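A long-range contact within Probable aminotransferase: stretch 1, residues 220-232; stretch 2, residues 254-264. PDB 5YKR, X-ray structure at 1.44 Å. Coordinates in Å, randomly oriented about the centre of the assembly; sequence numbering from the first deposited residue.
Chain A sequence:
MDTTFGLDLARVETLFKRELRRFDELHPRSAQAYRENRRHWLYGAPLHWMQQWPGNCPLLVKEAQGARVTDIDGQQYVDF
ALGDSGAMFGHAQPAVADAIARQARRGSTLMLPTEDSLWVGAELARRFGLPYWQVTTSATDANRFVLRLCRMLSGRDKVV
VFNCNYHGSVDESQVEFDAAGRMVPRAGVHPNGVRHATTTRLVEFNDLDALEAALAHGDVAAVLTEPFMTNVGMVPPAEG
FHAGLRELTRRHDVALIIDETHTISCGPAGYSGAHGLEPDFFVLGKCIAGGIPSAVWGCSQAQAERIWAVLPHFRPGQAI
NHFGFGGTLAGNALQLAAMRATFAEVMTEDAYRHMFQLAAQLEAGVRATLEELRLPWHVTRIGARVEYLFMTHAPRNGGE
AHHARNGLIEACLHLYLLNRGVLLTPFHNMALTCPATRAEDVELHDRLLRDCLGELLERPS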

# COMPACT_ATOMS: atom_id res chain seq x y z
N VAL A 220 2.00 26.81 4.42
CA VAL A 220 1.28 25.57 4.73
C VAL A 220 0.41 25.17 3.51
O VAL A 220 -0.49 25.90 3.11
CB VAL A 220 0.42 25.71 5.97
CG1 VAL A 220 -0.37 24.43 6.20
CG2 VAL A 220 1.32 26.01 7.19
N ALA A 221 0.71 24.01 2.95
CA ALA A 221 -0.05 23.46 1.84
C ALA A 221 -1.39 22.86 2.31
O ALA A 221 -2.41 22.94 1.58
CB ALA A 221 0.75 22.40 1.14
N ALA A 222 -1.40 22.24 3.47
CA ALA A 222 -2.58 21.51 3.95
C ALA A 222 -2.56 21.36 5.47
O ALA A 222 -1.47 21.29 6.07
CB ALA A 222 -2.65 20.15 3.30
N VAL A 223 -3.77 21.18 6.02
CA VAL A 223 -3.98 20.67 7.35
C VAL A 223 -4.51 19.25 7.17
O VAL A 223 -5.52 19.06 6.49
CB VAL A 223 -4.99 21.50 8.17
CG1 VAL A 223 -5.30 20.83 9.49
CG2 VAL A 223 -4.48 22.92 8.39
N LEU A 224 -3.87 18.28 7.80
CA LEU A 224 -4.28 16.87 7.78
C LEU A 224 -4.77 16.51 9.18
O LEU A 224 -4.00 16.68 10.17
CB LEU A 224 -3.12 15.94 7.39
CG LEU A 224 -3.33 14.43 7.48
CD1 LEU A 224 -4.51 13.97 6.61
CD2 LEU A 224 -2.09 13.71 7.07
N THR A 225 -6.00 16.00 9.30
CA THR A 225 -6.54 15.68 10.62
C THR A 225 -7.67 14.66 10.55
O THR A 225 -8.46 14.67 9.59
CB THR A 225 -7.04 16.93 11.36
OG1 THR A 225 -7.36 16.63 12.73
CG2 THR A 225 -8.22 17.60 10.66
N GLU A 226 -7.80 13.84 11.58
CA GLU A 226 -9.08 13.19 11.85
C GLU A 226 -10.05 14.27 12.32
O GLU A 226 -9.65 15.26 12.94
CB GLU A 226 -8.96 12.13 12.93
CG GLU A 226 -8.10 10.93 12.56
CD GLU A 226 -8.20 9.90 13.67
OE1 GLU A 226 -7.44 10.03 14.69
OE2 GLU A 226 -9.06 9.00 13.57
N PRO A 227 -11.35 14.09 12.08
CA PRO A 227 -12.32 15.06 12.62
C PRO A 227 -12.58 14.92 14.12
O PRO A 227 -13.17 15.81 14.74
CB PRO A 227 -13.57 14.79 11.78
CG PRO A 227 -13.49 13.33 11.45
CD PRO A 227 -12.02 13.01 11.31
N PHE A 228 -12.15 13.79 14.66
CA PHE A 228 -12.31 13.42 16.07
C PHE A 228 -11.13 12.47 16.27
O PHE A 228 -11.01 11.51 15.51
CB PHE A 228 -13.70 12.77 16.18
CG PHE A 228 -14.17 12.43 17.56
CD1 PHE A 228 -13.54 11.48 18.34
CD2 PHE A 228 -15.35 12.99 18.01
CE1 PHE A 228 -14.03 11.17 19.60
CE2 PHE A 228 -15.85 12.71 19.26
CZ PHE A 228 -15.19 11.79 20.04
N MET A 229 -10.18 12.82 17.15
CA MET A 229 -8.96 12.01 17.19
C MET A 229 -9.27 10.65 17.82
O MET A 229 -10.02 10.56 18.80
CB MET A 229 -7.83 12.71 17.95
CG MET A 229 -7.55 14.09 17.44
SD MET A 229 -6.16 14.93 18.26
CE MET A 229 -4.75 13.96 17.71
N THR A 230 -8.69 9.59 17.28
CA THR A 230 -8.95 8.23 17.74
C THR A 230 -7.73 7.41 18.01
O THR A 230 -7.84 6.25 18.40
CB THR A 230 -9.80 7.44 16.72
OG1 THR A 230 -9.05 7.24 15.52
CG2 THR A 230 -11.12 8.18 16.42
N ASN A 231 -6.55 8.00 17.86
CA ASN A 231 -5.30 7.25 17.96
C ASN A 231 -4.42 7.66 19.13
O ASN A 231 -3.21 7.43 19.11
CB ASN A 231 -4.60 7.30 16.61
CG ASN A 231 -5.33 6.53 15.52
OD1 ASN A 231 -5.72 7.08 14.41
ND2 ASN A 231 -5.44 5.26 15.76
N VAL A 232 -5.06 8.22 20.16
CA VAL A 232 -4.40 8.51 21.45
C VAL A 232 -5.46 8.42 22.54
O VAL A 232 -5.67 9.35 23.33
CB VAL A 232 -3.63 9.87 21.38
CG1 VAL A 232 -4.58 11.06 21.11
CG2 VAL A 232 -2.78 10.06 22.60
N VAL A 254 -5.64 27.25 2.54
CA VAL A 254 -4.97 26.03 2.97
C VAL A 254 -5.96 24.85 2.82
O VAL A 254 -7.08 24.95 3.27
CB VAL A 254 -4.48 26.13 4.42
CG1 VAL A 254 -4.01 24.77 4.93
CG2 VAL A 254 -3.36 27.18 4.52
N ALA A 255 -5.53 23.76 2.17
CA ALA A 255 -6.39 22.58 2.03
C ALA A 255 -6.70 21.95 3.36
O ALA A 255 -5.79 21.74 4.17
CB ALA A 255 -5.75 21.57 1.10
N LEU A 256 -7.96 21.55 3.56
CA LEU A 256 -8.38 20.85 4.76
C LEU A 256 -8.64 19.38 4.37
O LEU A 256 -9.58 19.09 3.59
CB LEU A 256 -9.67 21.46 5.32
CG LEU A 256 -10.26 20.78 6.55
CD1 LEU A 256 -9.26 20.71 7.67
CD2 LEU A 256 -11.57 21.49 6.94
N ILE A 257 -7.79 18.49 4.89
CA ILE A 257 -7.88 17.06 4.60
C ILE A 257 -8.43 16.37 5.83
O ILE A 257 -7.80 16.40 6.91
CB ILE A 257 -6.50 16.44 4.27
CG1 ILE A 257 -5.75 17.25 3.21
CG2 ILE A 257 -6.68 14.96 3.89
CD1 ILE A 257 -4.28 16.90 3.18
N ILE A 258 -9.59 15.71 5.65
CA ILE A 258 -10.28 15.03 6.75
C ILE A 258 -10.11 13.52 6.53
O ILE A 258 -10.56 12.96 5.53
CB ILE A 258 -11.75 15.43 6.84
CG1 ILE A 258 -11.88 16.96 7.07
CG2 ILE A 258 -12.45 14.64 7.90
CD1 ILE A 258 -11.32 17.45 8.34
N ASP A 259 -9.42 12.88 7.47
CA ASP A 259 -9.10 11.45 7.46
C ASP A 259 -10.09 10.71 8.35
O ASP A 259 -10.06 10.81 9.58
CB ASP A 259 -7.66 11.24 7.95
CG ASP A 259 -7.21 9.80 7.91
OD1 ASP A 259 -8.01 8.88 7.63
OD2 ASP A 259 -5.96 9.60 8.20
N GLU A 260 -10.98 9.93 7.69
CA GLU A 260 -12.10 9.25 8.32
C GLU A 260 -11.87 7.76 8.45
O GLU A 260 -12.81 6.97 8.67
CB GLU A 260 -13.40 9.53 7.57
CG GLU A 260 -13.77 11.01 7.69
CD GLU A 260 -15.12 11.23 8.39
OE1 GLU A 260 -15.49 10.45 9.31
OE2 GLU A 260 -15.80 12.24 8.06
N THR A 261 -10.61 7.35 8.34
CA THR A 261 -10.30 5.90 8.39
C THR A 261 -10.88 5.19 9.63
O THR A 261 -11.24 4.01 9.56
CB THR A 261 -8.80 5.71 8.18
OG1 THR A 261 -8.44 6.19 6.87
CG2 THR A 261 -8.38 4.27 8.30
N HIS A 262 -10.88 5.88 10.78
CA HIS A 262 -11.59 5.43 11.98
C HIS A 262 -12.94 6.07 12.19
O HIS A 262 -13.88 5.39 12.64
CB HIS A 262 -10.76 5.58 13.23
CG HIS A 262 -9.67 4.58 13.39
ND1 HIS A 262 -8.64 4.76 14.29
CD2 HIS A 262 -9.52 3.33 12.89
CE1 HIS A 262 -7.86 3.69 14.28
NE2 HIS A 262 -8.37 2.80 13.43
N THR A 263 -13.07 7.37 11.95
CA THR A 263 -14.31 8.09 12.25
C THR A 263 -15.47 7.73 11.32
O THR A 263 -16.59 8.17 11.59
CB THR A 263 -14.09 9.58 12.34
OG1 THR A 263 -13.58 10.04 11.09
CG2 THR A 263 -13.11 9.93 13.48
N ILE A 264 -15.20 6.87 10.32
CA ILE A 264 -16.28 6.22 9.58
C ILE A 264 -17.20 5.41 10.51
O ILE A 264 -18.35 5.08 10.15
CB ILE A 264 -15.69 5.38 8.43
CG1 ILE A 264 -16.74 4.89 7.43
CG2 ILE A 264 -14.89 4.21 9.00
CD1 ILE A 264 -17.53 6.01 6.75
O HOH W 1 -10.48 8.69 11.38

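Two adjacent parallel strands show how a buried contact pays for its polar atoms: the regular backbone settles its own account, and where the strands end, side chains and water take over. Strand 220-225 runs beside strand 255-259 at 23°, and the two stretches bury 839 Å² between them.

The ladder follows the usual parallel pattern, in which alternate residues of one strand bond to residues flanking their partner on the other. Ala255 N donates to Ala221 O (3.3 Å), the longest of the five bonds. Val223 then uses both its polar backbone atoms, its N donating to Ala255 O (2.8 Å) and its O accepting from Ile257 N (2.8 Å). Thr225 repeats the scheme, with N to Ile257 O at 3.0 Å and O from Asp259 N at 2.9 Å. Between these bonds lie weaker CA-H...O contacts, such as Ala222 CA to Ala255 O at 3.2 Å.

Apolar side chains cover both faces of this ladder. On one, the small Ala222 and Ala255 sit side by side, CB to CB 4.1 Å, and Ala222 CB also meets Ile257 CD1 at 3.6 Å; Leu224 CD1 packs against Ile257 CG2, again at 3.6 Å. The other face carries Val223, Thr225, Leu256 and Ile258. There Thr225 turns its methyl to the neighbouring strand, CG2 lying 3.9 Å from Ile258 CD1, while its hydroxyl OG1 donates to Glu226 O (2.7 Å). A threonine can thus serve a greasy surface without leaving its oxygen unpaired.

Past the ladder, Glu226 becomes the hub. Its OE1 accepts from Thr230 N (2.9 Å), and its OE2 accepts both from Thr230 OG1 (2.6 Å) and from water 1 (2.6 Å). Because Thr230 OG1 gives its proton to the carboxylate, its lone pairs remain available, and His262 ND1 donates to this OG1 at 2.8 Å, approaching along the edge of the ring. The hydroxyl therefore relays between a histidine and an acid. Water 1 is equally well used: it donates its second proton to Asp259 O (2.8 Å) and accepts from Thr263 N (3.0 Å), joining the stretches where direct backbone pairing has stopped.

Pro227, lacking an amide proton, asks for no acceptor here; its CA-to-CB bond points toward the other stretch, and its ring packs there, with CD 3.8 Å from Ile258 CG2 and CG 3.3 Å from Thr263 OG1. That hydroxyl is satisfied by Glu260 OE1 (2.6 Å). Asp259 OD1 likewise accepts from Thr261 N (3.1 Å) and Thr261 OG1 (2.8 Å).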